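Local coordinates for protein leucyl-trna synthetase (Plasmodium falciparum, PDB 5FOD) that probably attaches leucine to its cognate tRNA using ATP and, through this editing domain, probably hydrolyses mischarged aminoacyl-tRNA, at residues Met216-Thr220 with Phe338-Glu342. The protein carries 1 engineered substitution. Sequence-based numbering, arbitrary orientation.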
ATOM      1  N   MET A 216      10.514   2.238   7.220  1.00 30.76           N
ATOM      2  CA  MET A 216       9.380   2.104   8.090  1.00 31.10           C
ATOM      3  C   MET A 216       9.013   3.370   8.855  1.00 33.36           C
ATOM      4  O   MET A 216       7.939   3.426   9.416  1.00 32.19           O
ATOM      5  CB  MET A 216       9.580   0.925   9.012  1.00 33.47           C
ATOM      6  CG  MET A 216       9.654  -0.399   8.268  1.00 34.70           C
ATOM      7  SD  MET A 216       8.378  -0.653   6.985  1.00 34.34           S
ATOM      8  CE  MET A 216       6.940  -1.062   7.957  1.00 32.79           C
ATOM      9  N   ASN A 217       9.856   4.401   8.845  1.00 30.53           N
ATOM     10  CA  ASN A 217       9.492   5.687   9.445  1.00 31.54           C
ATOM     11  C   ASN A 217       8.904   6.696   8.467  1.00 31.80           C
ATOM     12  O   ASN A 217       8.661   7.831   8.831  1.00 33.80           O
ATOM     13  CB  ASN A 217      10.700   6.283  10.153  1.00 39.37           C
ATOM     14  CG  ASN A 217      11.852   6.584   9.216  1.00 40.74           C
ATOM     15  OD1 ASN A 217      12.015   5.961   8.167  1.00 37.18           O
ATOM     16  ND2 ASN A 217      12.665   7.560   9.599  1.00 47.84           N
ATOM     17  N   ILE A 218       8.626   6.283   7.232  1.00 28.76           N
ATOM     18  CA  ILE A 218       7.957   7.122   6.275  1.00 29.24           C
ATOM     19  C   ILE A 218       6.567   6.562   5.939  1.00 30.48           C
ATOM     20  O   ILE A 218       6.422   5.403   5.514  1.00 30.64           O
ATOM     21  CB  ILE A 218       8.735   7.196   4.957  1.00 31.32           C
ATOM     22  CG1 ILE A 218      10.213   7.602   5.203  1.00 31.17           C
ATOM     23  CG2 ILE A 218       8.018   8.112   3.977  1.00 31.92           C
ATOM     24  CD1 ILE A 218      10.383   8.902   5.909  1.00 35.11           C
ATOM     25  N   SER A 219       5.562   7.398   6.132  1.00 26.93           N
ATOM     26  CA  SER A 219       4.199   7.118   5.706  1.00 27.21           C
ATOM     27  C   SER A 219       3.720   5.744   6.174  1.00 25.08           C
ATOM     28  O   SER A 219       3.983   5.327   7.317  1.00 22.12           O
ATOM     29  CB  SER A 219       4.123   7.257   4.162  1.00 28.45           C
ATOM     30  OG  SER A 219       2.775   7.344   3.743  1.00 33.12           O
ATOM     31  N   THR A 220       2.966   5.053   5.323  1.00 23.08           N
ATOM     32  CA  THR A 220       2.391   3.761   5.688  1.00 22.20           C
ATOM     33  C   THR A 220       3.256   2.553   5.419  1.00 22.29           C
ATOM     34  O   THR A 220       2.860   1.469   5.817  1.00 22.94           O
ATOM     35  CB  THR A 220       1.092   3.531   4.880  1.00 21.68           C
ATOM     36  OG1 THR A 220       1.432   3.600   3.503  1.00 21.90           O
ATOM     37  CG2 THR A 220       0.103   4.570   5.209  1.00 22.41           C
ATOM     38  N   PHE A 338      -6.879   9.244   0.589  1.00 29.96           N
ATOM     39  CA  PHE A 338      -6.805  10.201   1.638  1.00 27.72           C
ATOM     40  C   PHE A 338      -5.583  11.037   1.424  1.00 30.75           C
ATOM     41  O   PHE A 338      -4.638  10.627   0.740  1.00 28.59           O
ATOM     42  CB  PHE A 338      -6.627   9.492   2.979  1.00 30.75           C
ATOM     43  CG  PHE A 338      -7.728   8.538   3.332  1.00 32.07           C
ATOM     44  CD1 PHE A 338      -8.984   9.028   3.649  1.00 33.97           C
ATOM     45  CD2 PHE A 338      -7.502   7.175   3.408  1.00 32.58           C
ATOM     46  CE1 PHE A 338     -10.014   8.175   3.975  1.00 34.15           C
ATOM     47  CE2 PHE A 338      -8.529   6.306   3.743  1.00 33.13           C
ATOM     48  CZ  PHE A 338      -9.793   6.813   4.033  1.00 33.34           C
ATOM     49  N   LEU A 339      -5.599  12.214   2.039  1.00 32.54           N
ATOM     50  CA  LEU A 339      -4.436  13.057   2.168  1.00 33.23           C
ATOM     51  C   LEU A 339      -3.883  12.761   3.529  1.00 32.84           C
ATOM     52  O   LEU A 339      -4.655  12.644   4.475  1.00 31.71           O
ATOM     53  CB  LEU A 339      -4.829  14.512   2.085  1.00 38.85           C
ATOM     54  CG  LEU A 339      -5.436  14.992   0.767  1.00 45.58           C
ATOM     55  CD1 LEU A 339      -5.686  16.500   0.859  1.00 47.56           C
ATOM     56  CD2 LEU A 339      -4.545  14.653  -0.429  1.00 44.45           C
ATOM     57  N   TYR A 340      -2.565  12.568   3.608  1.00 26.80           N
ATOM     58  CA  TYR A 340      -1.882  12.175   4.830  1.00 28.75           C
ATOM     59  C   TYR A 340      -0.605  13.062   5.029  1.00 32.87           C
ATOM     60  O   TYR A 340       0.169  13.215   4.083  1.00 32.60           O
ATOM     61  CB  TYR A 340      -1.486  10.728   4.718  1.00 25.46           C
ATOM     62  CG  TYR A 340      -0.629  10.176   5.810  1.00 26.46           C
ATOM     63  CD1 TYR A 340       0.756  10.221   5.712  1.00 28.30           C
ATOM     64  CD2 TYR A 340      -1.173   9.565   6.924  1.00 28.51           C
ATOM     65  CE1 TYR A 340       1.562   9.724   6.695  1.00 29.65           C
ATOM     66  CE2 TYR A 340      -0.361   9.033   7.924  1.00 29.70           C
ATOM     67  CZ  TYR A 340       1.007   9.128   7.806  1.00 30.37           C
ATOM     68  OH  TYR A 340       1.851   8.616   8.750  1.00 32.16           O
ATOM     69  N   SER A 341      -0.395  13.583   6.241  1.00 31.41           N
ATOM     70  CA  SER A 341       0.823  14.271   6.643  1.00 38.72           C
ATOM     71  C   SER A 341       1.389  13.616   7.890  1.00 41.54           C
ATOM     72  O   SER A 341       0.656  13.055   8.731  1.00 37.53           O
ATOM     73  CB  SER A 341       0.565  15.753   6.941  1.00 41.27           C
ATOM     74  OG  SER A 341       0.035  16.416   5.804  1.00 48.79           O
ATOM     75  N   GLU A 342       2.713  13.659   8.002  1.00 44.81           N
ATOM     76  CA  GLU A 342       3.375  13.303   9.252  1.00 47.20           C
ATOM     77  C   GLU A 342       4.534  14.261   9.534  1.00 57.50           C
ATOM     78  O   GLU A 342       5.053  14.926   8.615  1.00 59.03           O
ATOM     79  CB  GLU A 342       3.850  11.870   9.223  1.00 46.48           C
ATOM     80  CG  GLU A 342       4.860  11.605   8.121  1.00 47.34           C
ATOM     81  CD  GLU A 342       5.188  10.135   7.935  1.00 41.85           C
ATOM     82  OE1 GLU A 342       4.602   9.246   8.614  1.00 38.89           O
ATOM     83  OE2 GLU A 342       6.065   9.879   7.071  1.00 37.36           O
ATOM     84  OXT GLU A 342       4.948  14.376  10.699  1.00 50.02           O
TER
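The side chain of Tyr-340 packs obliquely against the backbone of Ser-219, with CE1 of the ring 3.8 Å from the serine CA. In the editing domain of this class I synthetase, the contact joins the connection between strands 206-210 and 222-225 to the C-terminal end of strand 337-341, and it illustrates how a carboxylate can satisfy a backbone amide in a segment without regular secondary structure. Strand 337-341 runs antiparallel to strand 7-15, backbone hydrogen bonds between Tyr-340 and Tyr-8 tie the two together, and the CA-to-CB bond of Tyr-340 points toward the loop. Two residues further on, the side chain of Glu-342 extends across to the loop. Its OE2 accepts a nearly straight hydrogen bond from the backbone N of Ser-219, at 2.7 Å and 169°, and also sits 3.4 Å from CA of Ile-218. Ser-219 has a positive phi of 51°, uncommon for a residue other than glycine. The serine hydroxyl is hydrogen-bonded to that of Ser-94 on strand 88-95, while Asn-156 ND2 hydrogen-bonds both Ser-219 O and Glu-342 OE1, bridging the two segments from a third part of the chain. The side-chain carboxylate of Glu-342 is thus shared between loop and strand: beside the hydrogen bond that OE2 accepts from the Ser-219 amide, OE1 of Glu-342 accepts one from OH of Tyr-340 at 2.8 Å.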